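Local coordinates for protein beta-1,4-galactanase (Humicola insolens, PDB 1HJQ) that specifically hydrolyses beta-1,4-D-galactosidic linkages in type I arabinogalactans, as a family 53 glycoside hydrolase of clan GH-A, at residues Ala66-Lys70 with Phe120-Ile125. Numbering follows the deposited sequence.
Sequences ARRAK and FADAGI
Two neighbouring outer helices of a (beta/alpha)8 TIM barrel, 59-71 and 102-123, meet here. Residues 66-70 are helical throughout, with Lys70 N bonded to Ala66 O (2.8 Å). Phe120 lies in the final turn of the second helix, closed by a Schellman motif: Gly124, the first residue to leave helical angles, has phi/psi 80/19, Ile125 N binds Phe120 O at 2.9 Å and Gly124 N binds Ala121 O at 2.9 Å. Ala66 CB points toward this terminus, 3.7 Å from Phe120 CE2 at the ring edge and 3.5 Å from Ile125 CG2; all three side chains also touch Leu76 on strand 75-80, placing this apolar cluster against the barrel wall. Arg67 CA, 6.5 Å from Ile125 CA, lies 3.5 Å from Ile125 CD1, while Arg67 NH2 lies 4.2 Å from Ala123 CB, near the guanidinium plane. Arg68 has its CA-to-CB bond directed away, and its guanidinium forms salt bridges with Glu33 and Glu16. Lys70, exposed and extended with chi1 to chi4 all t, donates a 2.9 Å hydrogen bond from NZ to Gly124 O.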
ATOM      1  N   ALA A  66     -12.698  -5.702   6.025  1.00 22.77           N
ATOM      2  CA  ALA A  66     -12.197  -7.023   5.675  1.00 23.60           C
ATOM      3  C   ALA A  66     -13.357  -7.981   5.436  1.00 23.80           C
ATOM      4  O   ALA A  66     -13.468  -8.593   4.375  1.00 24.61           O
ATOM      5  CB  ALA A  66     -11.302  -7.546   6.785  1.00 22.56           C
ATOM      6  N   ARG A  67     -14.229  -8.099   6.428  1.00 23.89           N
ATOM      7  CA  ARG A  67     -15.367  -8.985   6.328  1.00 23.72           C
ATOM      8  C   ARG A  67     -16.100  -8.717   5.016  1.00 22.91           C
ATOM      9  O   ARG A  67     -16.440  -9.647   4.286  1.00 23.38           O
ATOM     10  CB  ARG A  67     -16.280  -8.775   7.532  1.00 25.02           C
ATOM     11  CG  ARG A  67     -17.290  -9.874   7.760  1.00 27.27           C
ATOM     12  CD  ARG A  67     -17.982  -9.673   9.092  1.00 29.99           C
ATOM     13  NE  ARG A  67     -17.108  -9.979  10.223  1.00 31.72           N
ATOM     14  CZ  ARG A  67     -17.198  -9.391  11.413  1.00 33.20           C
ATOM     15  NH1 ARG A  67     -18.122  -8.460  11.623  1.00 34.54           N
ATOM     16  NH2 ARG A  67     -16.378  -9.736  12.397  1.00 33.19           N
ATOM     17  N   ARG A  68     -16.321  -7.448   4.701  1.00 21.89           N
ATOM     18  CA  ARG A  68     -17.000  -7.095   3.457  1.00 20.99           C
ATOM     19  C   ARG A  68     -16.174  -7.509   2.244  1.00 20.95           C
ATOM     20  O   ARG A  68     -16.691  -8.101   1.306  1.00 20.88           O
ATOM     21  CB  ARG A  68     -17.271  -5.585   3.401  1.00 20.47           C
ATOM     22  CG  ARG A  68     -18.462  -5.135   4.240  1.00 19.49           C
ATOM     23  CD  ARG A  68     -18.633  -3.618   4.227  1.00 18.87           C
ATOM     24  NE  ARG A  68     -18.764  -3.088   2.871  1.00 18.67           N
ATOM     25  CZ  ARG A  68     -19.010  -1.813   2.589  1.00 17.54           C
ATOM     26  NH1 ARG A  68     -19.155  -0.936   3.575  1.00 15.97           N
ATOM     27  NH2 ARG A  68     -19.112  -1.418   1.323  1.00 16.76           N
ATOM     28  N   ALA A  69     -14.885  -7.190   2.267  1.00 21.64           N
ATOM     29  CA  ALA A  69     -13.990  -7.529   1.167  1.00 21.89           C
ATOM     30  C   ALA A  69     -14.005  -9.032   0.889  1.00 22.29           C
ATOM     31  O   ALA A  69     -13.987  -9.463  -0.267  1.00 21.82           O
ATOM     32  CB  ALA A  69     -12.581  -7.074   1.496  1.00 22.26           C
ATOM     33  N   LYS A  70     -14.034  -9.816   1.961  1.00 22.12           N
ATOM     34  CA  LYS A  70     -14.056 -11.267   1.872  1.00 22.93           C
ATOM     35  C   LYS A  70     -15.365 -11.759   1.231  1.00 22.70           C
ATOM     36  O   LYS A  70     -15.356 -12.663   0.393  1.00 22.29           O
ATOM     37  CB  LYS A  70     -13.900 -11.854   3.278  1.00 24.95           C
ATOM     38  CG  LYS A  70     -13.932 -13.375   3.362  1.00 27.61           C
ATOM     39  CD  LYS A  70     -14.036 -13.825   4.819  1.00 30.15           C
ATOM     40  CE  LYS A  70     -14.055 -15.344   4.954  1.00 31.36           C
ATOM     41  NZ  LYS A  70     -14.234 -15.761   6.379  1.00 32.76           N
ATOM     42  N   PHE A 120      -8.017 -10.351  13.527  1.00 26.86           N
ATOM     43  CA  PHE A 120      -8.551 -10.867  12.272  1.00 26.80           C
ATOM     44  C   PHE A 120      -8.724 -12.382  12.359  1.00 27.24           C
ATOM     45  O   PHE A 120      -9.733 -12.927  11.915  1.00 27.67           O
ATOM     46  CB  PHE A 120      -7.621 -10.525  11.103  1.00 25.60           C
ATOM     47  CG  PHE A 120      -7.674  -9.089  10.691  1.00 24.71           C
ATOM     48  CD1 PHE A 120      -6.767  -8.168  11.200  1.00 24.94           C
ATOM     49  CD2 PHE A 120      -8.654  -8.648   9.812  1.00 24.38           C
ATOM     50  CE1 PHE A 120      -6.835  -6.826  10.843  1.00 24.03           C
ATOM     51  CE2 PHE A 120      -8.732  -7.307   9.447  1.00 24.20           C
ATOM     52  CZ  PHE A 120      -7.823  -6.396   9.963  1.00 24.38           C
ATOM     53  N   ALA A 121      -7.734 -13.054  12.937  1.00 27.29           N
ATOM     54  CA  ALA A 121      -7.773 -14.502  13.091  1.00 27.69           C
ATOM     55  C   ALA A 121      -9.021 -14.926  13.856  1.00 28.23           C
ATOM     56  O   ALA A 121      -9.770 -15.797  13.411  1.00 28.66           O
ATOM     57  CB  ALA A 121      -6.533 -14.975  13.824  1.00 28.07           C
ATOM     58  N   ASP A 122      -9.237 -14.305  15.011  1.00 27.78           N
ATOM     59  CA  ASP A 122     -10.391 -14.623  15.839  1.00 27.10           C
ATOM     60  C   ASP A 122     -11.696 -14.280  15.131  1.00 27.02           C
ATOM     61  O   ASP A 122     -12.731 -14.899  15.386  1.00 27.84           O
ATOM     62  CB  ASP A 122     -10.322 -13.863  17.170  1.00 26.56           C
ATOM     63  CG  ASP A 122      -9.101 -14.238  17.994  1.00 26.27           C
ATOM     64  OD1 ASP A 122      -8.501 -15.311  17.734  1.00 25.46           O
ATOM     65  OD2 ASP A 122      -8.755 -13.461  18.909  1.00 25.04           O
ATOM     66  N   ALA A 123     -11.643 -13.290  14.245  1.00 25.79           N
ATOM     67  CA  ALA A 123     -12.820 -12.866  13.506  1.00 23.64           C
ATOM     68  C   ALA A 123     -13.068 -13.782  12.320  1.00 23.01           C
ATOM     69  O   ALA A 123     -14.103 -13.690  11.669  1.00 23.22           O
ATOM     70  CB  ALA A 123     -12.644 -11.449  13.035  1.00 24.12           C
ATOM     71  N   GLY A 124     -12.116 -14.668  12.044  1.00 22.74           N
ATOM     72  CA  GLY A 124     -12.258 -15.588  10.930  1.00 22.82           C
ATOM     73  C   GLY A 124     -11.925 -14.956   9.591  1.00 23.79           C
ATOM     74  O   GLY A 124     -12.328 -15.455   8.536  1.00 23.10           O
ATOM     75  N   ILE A 125     -11.195 -13.844   9.641  1.00 24.40           N
ATOM     76  CA  ILE A 125     -10.781 -13.113   8.447  1.00 24.60           C
ATOM     77  C   ILE A 125      -9.364 -13.549   8.086  1.00 24.96           C
ATOM     78  O   ILE A 125      -8.495 -13.605   8.948  1.00 25.12           O
ATOM     79  CB  ILE A 125     -10.736 -11.585   8.708  1.00 25.17           C
ATOM     80  CG1 ILE A 125     -12.099 -11.074   9.200  1.00 24.97           C
ATOM     81  CG2 ILE A 125     -10.276 -10.862   7.448  1.00 23.57           C
ATOM     82  CD1 ILE A 125     -13.187 -11.097   8.166  1.00 25.64           C
TER